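Local coordinates for protein forkhead-associated 1 (Saccharomyces cerevisiae, PDB 6C4U) that binds phosphopeptides as a forkhead-associated domain, here engineered to recognise a phosphothreonine peptide from the human transcription factor c-Myc, at residues N58-I63 with D75-G80; L96-E101 with V116-D121; V8-G13 with T111-V116. All coordinates share one frame; numbering follows the deposited sequence.

Between centres, contacts 1 and 2 lie about 18 Å apart, contacts 1 and 3 about 16 Å, and contacts 2 and 3 about 13 Å. Contact 1 joins strand 61-66 to the loop after strand 71-75, at the end of one sheet of the FHA sandwich. Contacts 2 and 3 share Val116 on strand 112-119 of the other sheet. Along the chain, contact 1 falls between the segments of contact 3 and closes before contact 2 opens; those of contacts 2 and 3 alternate. Ile63 packs on Leu96 and Ile117, and Phe61 on Leu115, linking all three. Contact 1 adjoins the bound peptide; contact 2 sets a turn on strand 112-119, which contact 3 pairs with strand 4-10.

Contact 1: residues N58-I63 with D75-G80; sequences NKHFQI and DISTNG
Asp75 OD1, close beside His60, takes a hydrogen bond from Thr81 OG1 and a weak one from Ser77 N. His60 NE2 donates to the backbone O of Gly80 at 3.0 Å. The acceptor lies close to the ring plane, while NE2 sits well above the plane of the Gly80 carbonyl. The other ring nitrogen, ND1, is hydrogen-bonded to the backbone N of Ser57. The imidazole is therefore held at two edges and cannot easily turn. With CG anti to the backbone N (chi1 -162°), its face meets Ser77. There Ser77 CB sits over the ring centre, 3.3 Å from the centroid, in a CH-pi contact. An alanine in place of His60 would probably leave Gly80 O and Ser57 N without their mates and open a gap beside Ser77 CB.

The backbone adds a second link, from Ile76 N to His60 O at 3.0 Å. Next to it, Phe61 and Asp75 form an antiparallel non-hydrogen-bonded pair. Ile76 reaches back over the 59-62 backbone. Its CD1 meets Gln62 CG at 3.8 Å, the two side chains crossing at about a right angle, and lies 4.0 Å from Lys59 CB. The backbones of His60 and Phe61 both stand opposite Phe40 of strand 34-41, a classic beta bulge.

The peptide lies alongside. Asn58 N and Thr78 OG1 hydrogen-bond a modified side chain of the peptide, and Asn79 ND2 bonds its backbone. Ser57 and His60 match the SxxH signature of FHA domains. The histidine ties the Ser57 and Gly80 loops together, consistent with a role in shaping the phosphopeptide site.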
loop_
_atom_site.group_PDB
_atom_site.type_symbol
_atom_site.label_atom_id
_atom_site.label_comp_id
_atom_site.label_asym_id
_atom_site.label_seq_id
_atom_site.Cartn_x
_atom_site.Cartn_y
_atom_site.Cartn_z
ATOM N N ASN F 58 -5.857 -0.266 12.201
ATOM C CA ASN F 58 -4.603 -0.929 12.592
ATOM C C ASN F 58 -3.942 -1.611 11.421
ATOM O O ASN F 58 -2.718 -1.539 11.268
ATOM C CB ASN F 58 -4.851 -1.965 13.690
ATOM C CG ASN F 58 -5.041 -1.329 15.032
ATOM O OD1 ASN F 58 -4.063 -1.047 15.734
ATOM N ND2 ASN F 58 -6.296 -1.065 15.391
ATOM N N LYS F 59 -4.759 -2.312 10.640
ATOM C CA LYS F 59 -4.359 -2.786 9.329
ATOM C C LYS F 59 -5.368 -2.165 8.382
ATOM O O LYS F 59 -6.538 -2.553 8.354
ATOM C CB LYS F 59 -4.326 -4.315 9.241
ATOM C CG LYS F 59 -3.168 -4.950 9.997
ATOM C CD LYS F 59 -2.472 -6.180 9.459
ATOM C CE LYS F 59 -1.487 -6.649 10.549
ATOM N NZ LYS F 59 -0.161 -7.250 10.156
ATOM N N HIS F 60 -4.901 -1.175 7.627
ATOM C CA HIS F 60 -5.755 -0.299 6.851
ATOM C C HIS F 60 -5.847 -0.692 5.383
ATOM O O HIS F 60 -6.929 -0.712 4.812
ATOM C CB HIS F 60 -5.264 1.139 6.983
ATOM C CG HIS F 60 -6.289 2.146 6.585
ATOM N ND1 HIS F 60 -6.990 2.894 7.501
ATOM C CD2 HIS F 60 -6.759 2.498 5.364
ATOM C CE1 HIS F 60 -7.843 3.677 6.859
ATOM N NE2 HIS F 60 -7.726 3.452 5.559
ATOM N N PHE F 61 -4.714 -0.972 4.757
ATOM C CA PHE F 61 -4.744 -1.518 3.393
ATOM C C PHE F 61 -3.512 -2.363 3.152
ATOM O O PHE F 61 -2.557 -2.294 3.918
ATOM C CB PHE F 61 -4.928 -0.411 2.325
ATOM C CG PHE F 61 -3.790 0.579 2.238
ATOM C CD1 PHE F 61 -3.799 1.733 3.026
ATOM C CD2 PHE F 61 -2.724 0.387 1.360
ATOM C CE1 PHE F 61 -2.750 2.635 2.977
ATOM C CE2 PHE F 61 -1.679 1.305 1.294
ATOM C CZ PHE F 61 -1.696 2.417 2.097
ATOM N N GLN F 62 -3.570 -3.192 2.114
ATOM C CA GLN F 62 -2.449 -4.023 1.738
ATOM C C GLN F 62 -2.135 -3.769 0.293
ATOM O O GLN F 62 -3.017 -3.383 -0.492
ATOM C CB GLN F 62 -2.784 -5.518 1.889
ATOM C CG GLN F 62 -3.540 -5.888 3.153
ATOM C CD GLN F 62 -3.637 -7.353 3.394
ATOM O OE1 GLN F 62 -2.876 -7.887 4.180
ATOM N NE2 GLN F 62 -4.632 -7.986 2.793
ATOM N N ILE F 63 -0.878 -4.000 -0.062
ATOM C CA ILE F 63 -0.447 -3.983 -1.444
ATOM C C ILE F 63 0.052 -5.380 -1.737
ATOM O O ILE F 63 0.818 -5.944 -0.965
ATOM C CB ILE F 63 0.614 -2.889 -1.697
ATOM C CG1 ILE F 63 -0.057 -1.518 -1.550
ATOM C CG2 ILE F 63 1.241 -3.044 -3.079
ATOM C CD1 ILE F 63 0.859 -0.334 -1.670
ATOM N N ASP F 75 -8.274 -2.497 0.084
ATOM C CA ASP F 75 -8.767 -1.754 1.279
ATOM C C ASP F 75 -9.300 -2.745 2.312
ATOM O O ASP F 75 -10.078 -3.613 1.952
ATOM C CB ASP F 75 -9.887 -0.744 0.952
ATOM C CG ASP F 75 -10.418 -0.032 2.212
ATOM O OD1 ASP F 75 -9.586 0.281 3.087
ATOM O OD2 ASP F 75 -11.651 0.197 2.358
ATOM N N ILE F 76 -8.898 -2.612 3.573
ATOM C CA ILE F 76 -9.400 -3.486 4.653
ATOM C C ILE F 76 -9.666 -2.670 5.914
ATOM O O ILE F 76 -9.433 -3.115 7.053
ATOM C CB ILE F 76 -8.443 -4.664 4.939
ATOM C CG1 ILE F 76 -7.056 -4.180 5.350
ATOM C CG2 ILE F 76 -8.313 -5.536 3.696
ATOM C CD1 ILE F 76 -6.128 -5.270 5.829
ATOM N N SER F 77 -10.202 -1.475 5.693
ATOM C CA SER F 77 -10.274 -0.450 6.719
ATOM C C SER F 77 -11.695 -0.137 7.133
ATOM O O SER F 77 -12.628 -0.252 6.328
ATOM C CB SER F 77 -9.637 0.837 6.203
ATOM O OG SER F 77 -10.374 1.374 5.110
ATOM N N THR F 78 -11.823 0.312 8.376
ATOM C CA THR F 78 -13.045 0.916 8.878
ATOM C C THR F 78 -13.427 2.167 8.078
ATOM O O THR F 78 -14.545 2.246 7.589
ATOM C CB THR F 78 -12.891 1.306 10.373
ATOM O OG1 THR F 78 -12.690 0.127 11.161
ATOM C CG2 THR F 78 -14.124 2.065 10.897
ATOM N N ASN F 79 -12.505 3.125 7.929
ATOM C CA ASN F 79 -12.861 4.440 7.375
ATOM C C ASN F 79 -12.600 4.665 5.878
ATOM O O ASN F 79 -12.727 5.784 5.387
ATOM C CB ASN F 79 -12.171 5.509 8.214
ATOM C CG ASN F 79 -12.777 5.630 9.597
ATOM O OD1 ASN F 79 -13.998 5.666 9.747
ATOM N ND2 ASN F 79 -11.929 5.685 10.618
ATOM N N GLY F 80 -12.220 3.611 5.160
ATOM C CA GLY F 80 -12.027 3.702 3.713
ATOM C C GLY F 80 -10.666 4.185 3.264
ATOM O O GLY F 80 -9.891 4.775 4.039
#

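Contact 2: residues L96-E101 with V116-D121; sequences LSQGDE and VIFIND
Asp100 and Ile117 anchor a turn-to-strand contact in which the link from strand 94-96 to strand 101-105 packs on strand 112-119. Ile117 N donates to Asp100 O at 2.9 Å, nearly in line with the carbonyl bond. The same oxygen takes a CA-H...O contact from Val116. Beside this bond, Glu101 and Val116 form an antiparallel non-hydrogen-bonded pair. Glu101 OE2 is hydrogen-bonded to Ser114 OG, further back on strand 112-119.

The turn itself is type II, from Ser97 to Asp100. Gly99 takes its positive-phi corner (phi 68°), which favours glycine. Gly99 N makes a weak bond to Ile117 O. Ser97 N donates to Asp100 OD2 at 2.8 Å, meeting it from above the carboxylate plane and tying the turn's ends together.

The apolar side is shared by three residues. Ile119 CD1 lies 3.6 Å from Leu96 O, against the turn's backbone. Leu96 CD1 meets Ile117 CG1 more loosely, at 4.4 Å. On the outside, the Gln98 side chain runs beside Phe118, its amide plane 18° from the ring plane. This is a type II turn carrying the chain from one sheet of the FHA beta sandwich to the other.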
loop_
_atom_site.group_PDB
_atom_site.type_symbol
_atom_site.label_atom_id
_atom_site.label_comp_id
_atom_site.label_asym_id
_atom_site.label_seq_id
_atom_site.Cartn_x
_atom_site.Cartn_y
_atom_site.Cartn_z
ATOM N N LEU F 96 -2.719 -1.142 -9.295
ATOM C CA LEU F 96 -1.931 0.067 -9.085
ATOM C C LEU F 96 -1.112 0.365 -10.324
ATOM O O LEU F 96 -0.340 -0.469 -10.796
ATOM C CB LEU F 96 -0.998 -0.051 -7.887
ATOM C CG LEU F 96 -1.676 -0.087 -6.531
ATOM C CD1 LEU F 96 -0.646 -0.388 -5.463
ATOM C CD2 LEU F 96 -2.331 1.237 -6.232
ATOM N N SER F 97 -1.342 1.566 -10.868
ATOM C CA SER F 97 -0.563 2.120 -11.957
ATOM C C SER F 97 0.580 2.964 -11.379
ATOM O O SER F 97 0.550 3.391 -10.211
ATOM C CB SER F 97 -1.436 2.988 -12.868
ATOM O OG SER F 97 -2.660 2.354 -13.208
ATOM N N GLN F 98 1.578 3.194 -12.222
ATOM C CA GLN F 98 2.656 4.125 -11.928
ATOM C C GLN F 98 2.170 5.486 -11.430
ATOM O O GLN F 98 1.197 6.028 -11.954
ATOM C CB GLN F 98 3.571 4.266 -13.146
ATOM C CG GLN F 98 4.710 5.225 -12.955
ATOM C CD GLN F 98 5.666 4.805 -11.854
ATOM O OE1 GLN F 98 6.731 4.292 -12.094
ATOM N NE2 GLN F 98 5.227 4.868 -10.584
ATOM N N GLY F 99 2.823 6.004 -10.390
ATOM C CA GLY F 99 2.478 7.309 -9.864
ATOM C C GLY F 99 1.127 7.445 -9.193
ATOM O O GLY F 99 0.680 8.566 -8.986
ATOM N N ASP F 100 0.473 6.343 -8.834
ATOM C CA ASP F 100 -0.857 6.422 -8.202
ATOM C C ASP F 100 -0.768 7.018 -6.813
ATOM O O ASP F 100 0.266 6.912 -6.158
ATOM C CB ASP F 100 -1.518 5.036 -8.118
ATOM C CG ASP F 100 -2.194 4.615 -9.418
ATOM O OD1 ASP F 100 -2.118 5.362 -10.416
ATOM O OD2 ASP F 100 -2.790 3.526 -9.438
ATOM N N GLU F 101 -1.854 7.655 -6.381
ATOM C CA GLU F 101 -1.889 8.331 -5.086
ATOM C C GLU F 101 -2.914 7.679 -4.155
ATOM O O GLU F 101 -4.132 7.771 -4.365
ATOM C CB GLU F 101 -2.203 9.821 -5.275
ATOM C CG GLU F 101 -2.069 10.686 -4.030
ATOM C CD GLU F 101 -2.440 12.162 -4.287
ATOM O OE1 GLU F 101 -3.104 12.507 -5.312
ATOM O OE2 GLU F 101 -2.062 13.035 -3.494
ATOM N N VAL F 116 2.356 8.149 -2.422
ATOM C CA VAL F 116 2.460 7.998 -3.863
ATOM C C VAL F 116 3.341 6.809 -4.197
ATOM O O VAL F 116 4.437 6.665 -3.636
ATOM C CB VAL F 116 3.004 9.284 -4.516
ATOM C CG1 VAL F 116 3.197 9.105 -6.013
ATOM C CG2 VAL F 116 2.024 10.424 -4.267
ATOM N N ILE F 117 2.854 5.973 -5.120
ATOM C CA ILE F 117 3.545 4.738 -5.467
ATOM C C ILE F 117 4.393 5.002 -6.677
ATOM O O ILE F 117 3.893 5.569 -7.676
ATOM C CB ILE F 117 2.554 3.588 -5.808
ATOM C CG1 ILE F 117 1.487 3.435 -4.720
ATOM C CG2 ILE F 117 3.282 2.264 -5.997
ATOM C CD1 ILE F 117 2.043 3.275 -3.330
ATOM N N PHE F 118 5.663 4.603 -6.575
ATOM C CA PHE F 118 6.584 4.712 -7.687
ATOM C C PHE F 118 7.056 3.288 -7.912
ATOM O O PHE F 118 7.649 2.665 -7.027
ATOM C CB PHE F 118 7.689 5.710 -7.417
ATOM C CG PHE F 118 8.779 5.706 -8.435
ATOM C CD1 PHE F 118 8.560 5.951 -9.807
ATOM C CD2 PHE F 118 10.048 5.508 -8.022
ATOM C CE1 PHE F 118 9.593 5.967 -10.693
ATOM C CE2 PHE F 118 11.139 5.541 -8.932
ATOM C CZ PHE F 118 10.887 5.760 -10.265
ATOM N N ILE F 119 6.719 2.734 -9.073
ATOM C CA ILE F 119 6.852 1.343 -9.364
ATOM C C ILE F 119 8.134 1.168 -10.174
ATOM O O ILE F 119 8.290 1.750 -11.239
ATOM C CB ILE F 119 5.665 0.766 -10.123
ATOM C CG1 ILE F 119 4.374 1.043 -9.321
ATOM C CG2 ILE F 119 5.849 -0.727 -10.380
ATOM C CD1 ILE F 119 2.990 0.660 -9.981
ATOM N N ASN F 120 9.056 0.359 -9.648
ATOM C CA ASN F 120 10.314 0.075 -10.312
ATOM C C ASN F 120 10.067 -0.884 -11.484
ATOM O O ASN F 120 9.851 -2.090 -11.278
ATOM C CB ASN F 120 11.318 -0.525 -9.330
ATOM C CG ASN F 120 12.610 -0.988 -10.005
ATOM O OD1 ASN F 120 12.842 -0.718 -11.185
ATOM N ND2 ASN F 120 13.453 -1.698 -9.270
ATOM N N ASP F 121 10.118 -0.335 -12.703
ATOM C CA ASP F 121 9.982 -1.146 -13.910
ATOM C C ASP F 121 11.082 -2.183 -14.101
ATOM O O ASP F 121 10.836 -3.211 -14.699
ATOM C CB ASP F 121 9.889 -0.260 -15.148
ATOM C CG ASP F 121 8.461 0.131 -15.452
ATOM O OD1 ASP F 121 7.693 -0.747 -15.923
ATOM O OD2 ASP F 121 8.119 1.305 -15.217
#

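Contact 3: residues V8-G13 with T111-V116; sequences VISTTG and TILSLV
Thr11 has OG1 between its backbone N and carbonyl carbon (chi1 63°), which sends OG1 to Ser114 and leaves CG2 for Val116. OG1 comes within 3.4 Å of Ser114 CB. CG2 meets Val116 CG2 at 3.8 Å, the two side chains crossing at about a right angle.

These residues end an antiparallel ladder in the six-stranded sheet of the FHA beta sandwich, where strand 4-10 runs beside strand 112-119. Ile9 and Val116 form its hydrogen-bonded pair. Val116 N donates to Ile9 O at 2.8 Å, and Ile9 N returns a bond to Val116 O at 3.1 Å. Ser10 and Leu115 follow as a non-hydrogen-bonded pair. The ladder fades at Thr11, whose N makes a weak bond to Ser114 O.

On the inner face, Val8 CG1 packs against Leu115 CB at 4.0 Å, and Tyr48 touches both side chains. Leu113, two residues before Leu115, touches Gln14 and Ile15 in the loop after strand 4-10. The strand ends at Ser10 and the chain turns through Thr11 to Gly13. An ST motif marks that turn: Ser10 OG accepts from Gly13 N at 3.1 Å.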
loop_
_atom_site.group_PDB
_atom_site.type_symbol
_atom_site.label_atom_id
_atom_site.label_comp_id
_atom_site.label_asym_id
_atom_site.label_seq_id
_atom_site.Cartn_x
_atom_site.Cartn_y
_atom_site.Cartn_z
ATOM N N VAL F 8 7.459 4.211 -1.856
ATOM C CA VAL F 8 6.311 4.939 -1.318
ATOM C C VAL F 8 6.773 6.239 -0.715
ATOM O O VAL F 8 7.583 6.272 0.200
ATOM C CB VAL F 8 5.575 4.119 -0.234
ATOM C CG1 VAL F 8 4.501 4.904 0.434
ATOM C CG2 VAL F 8 4.965 2.884 -0.844
ATOM N N ILE F 9 6.229 7.323 -1.250
ATOM C CA ILE F 9 6.649 8.681 -0.937
ATOM C C ILE F 9 5.486 9.428 -0.356
ATOM O O ILE F 9 4.384 9.429 -0.914
ATOM C CB ILE F 9 7.047 9.345 -2.285
ATOM C CG1 ILE F 9 8.082 8.487 -2.994
ATOM C CG2 ILE F 9 7.590 10.711 -2.092
ATOM C CD1 ILE F 9 8.297 8.908 -4.407
ATOM N N SER F 10 5.724 10.190 0.737
ATOM C CA SER F 10 4.714 11.019 1.369
ATOM C C SER F 10 4.763 12.427 0.778
ATOM O O SER F 10 5.854 12.979 0.649
ATOM C CB SER F 10 4.997 11.092 2.834
ATOM O OG SER F 10 3.998 11.762 3.591
ATOM N N THR F 11 3.600 12.972 0.456
ATOM C CA THR F 11 3.467 14.262 -0.174
ATOM C C THR F 11 3.697 15.389 0.830
ATOM O O THR F 11 4.535 16.263 0.597
ATOM C CB THR F 11 2.034 14.417 -0.773
ATOM O OG1 THR F 11 1.041 14.364 0.285
ATOM C CG2 THR F 11 1.801 13.321 -1.857
ATOM N N THR F 12 2.985 15.336 1.965
ATOM C CA THR F 12 3.311 16.144 3.140
ATOM C C THR F 12 4.685 15.949 3.773
ATOM O O THR F 12 5.357 16.906 4.170
ATOM C CB THR F 12 2.213 16.033 4.211
ATOM O OG1 THR F 12 1.721 14.697 4.342
ATOM C CG2 THR F 12 1.028 16.933 3.822
ATOM N N GLY F 13 5.134 14.693 3.784
ATOM C CA GLY F 13 6.570 14.435 3.999
ATOM C C GLY F 13 6.903 14.165 5.458
ATOM O O GLY F 13 8.044 14.091 5.843
ATOM N N THR F 111 -8.789 16.543 6.870
ATOM C CA THR F 111 -7.366 16.447 6.544
ATOM C C THR F 111 -7.077 14.976 6.221
ATOM O O THR F 111 -7.872 14.068 6.498
ATOM C CB THR F 111 -6.422 16.983 7.652
ATOM O OG1 THR F 111 -6.399 16.085 8.758
ATOM C CG2 THR F 111 -6.829 18.389 8.124
ATOM N N ILE F 112 -5.919 14.772 5.632
ATOM C CA ILE F 112 -5.619 13.555 4.870
ATOM C C ILE F 112 -4.160 13.162 5.072
ATOM O O ILE F 112 -3.294 13.996 5.372
ATOM C CB ILE F 112 -5.983 13.705 3.357
ATOM C CG1 ILE F 112 -4.987 14.590 2.543
ATOM C CG2 ILE F 112 -7.464 14.059 3.204
ATOM C CD1 ILE F 112 -5.330 14.732 1.091
ATOM N N LEU F 113 -3.874 11.878 4.870
ATOM C CA LEU F 113 -2.508 11.389 4.680
ATOM C C LEU F 113 -2.444 10.820 3.247
ATOM O O LEU F 113 -3.388 10.175 2.780
ATOM C CB LEU F 113 -2.210 10.353 5.733
ATOM C CG LEU F 113 -0.845 9.613 5.637
ATOM C CD1 LEU F 113 0.383 10.471 5.340
ATOM C CD2 LEU F 113 -0.608 8.812 6.911
ATOM N N SER F 114 -1.358 11.142 2.546
ATOM C CA SER F 114 -1.307 10.900 1.099
ATOM C C SER F 114 0.033 10.307 0.719
ATOM O O SER F 114 1.089 10.869 1.054
ATOM C CB SER F 114 -1.518 12.196 0.349
ATOM O OG SER F 114 -1.785 11.958 -1.014
ATOM N N LEU F 115 -0.016 9.147 0.058
ATOM C CA LEU F 115 1.173 8.385 -0.313
ATOM C C LEU F 115 1.171 8.198 -1.823
ATOM O O LEU F 115 0.108 8.083 -2.430
ATOM C CB LEU F 115 1.163 7.017 0.337
ATOM C CG LEU F 115 0.861 6.923 1.821
ATOM C CD1 LEU F 115 1.007 5.436 2.232
ATOM C CD2 LEU F 115 1.680 7.887 2.666
ATOM N N VAL F 116 2.356 8.149 -2.422
ATOM C CA VAL F 116 2.460 7.998 -3.863
ATOM C C VAL F 116 3.341 6.809 -4.197
ATOM O O VAL F 116 4.437 6.665 -3.636
ATOM C CB VAL F 116 3.004 9.284 -4.516
ATOM C CG1 VAL F 116 3.197 9.105 -6.013
ATOM C CG2 VAL F 116 2.024 10.424 -4.267
#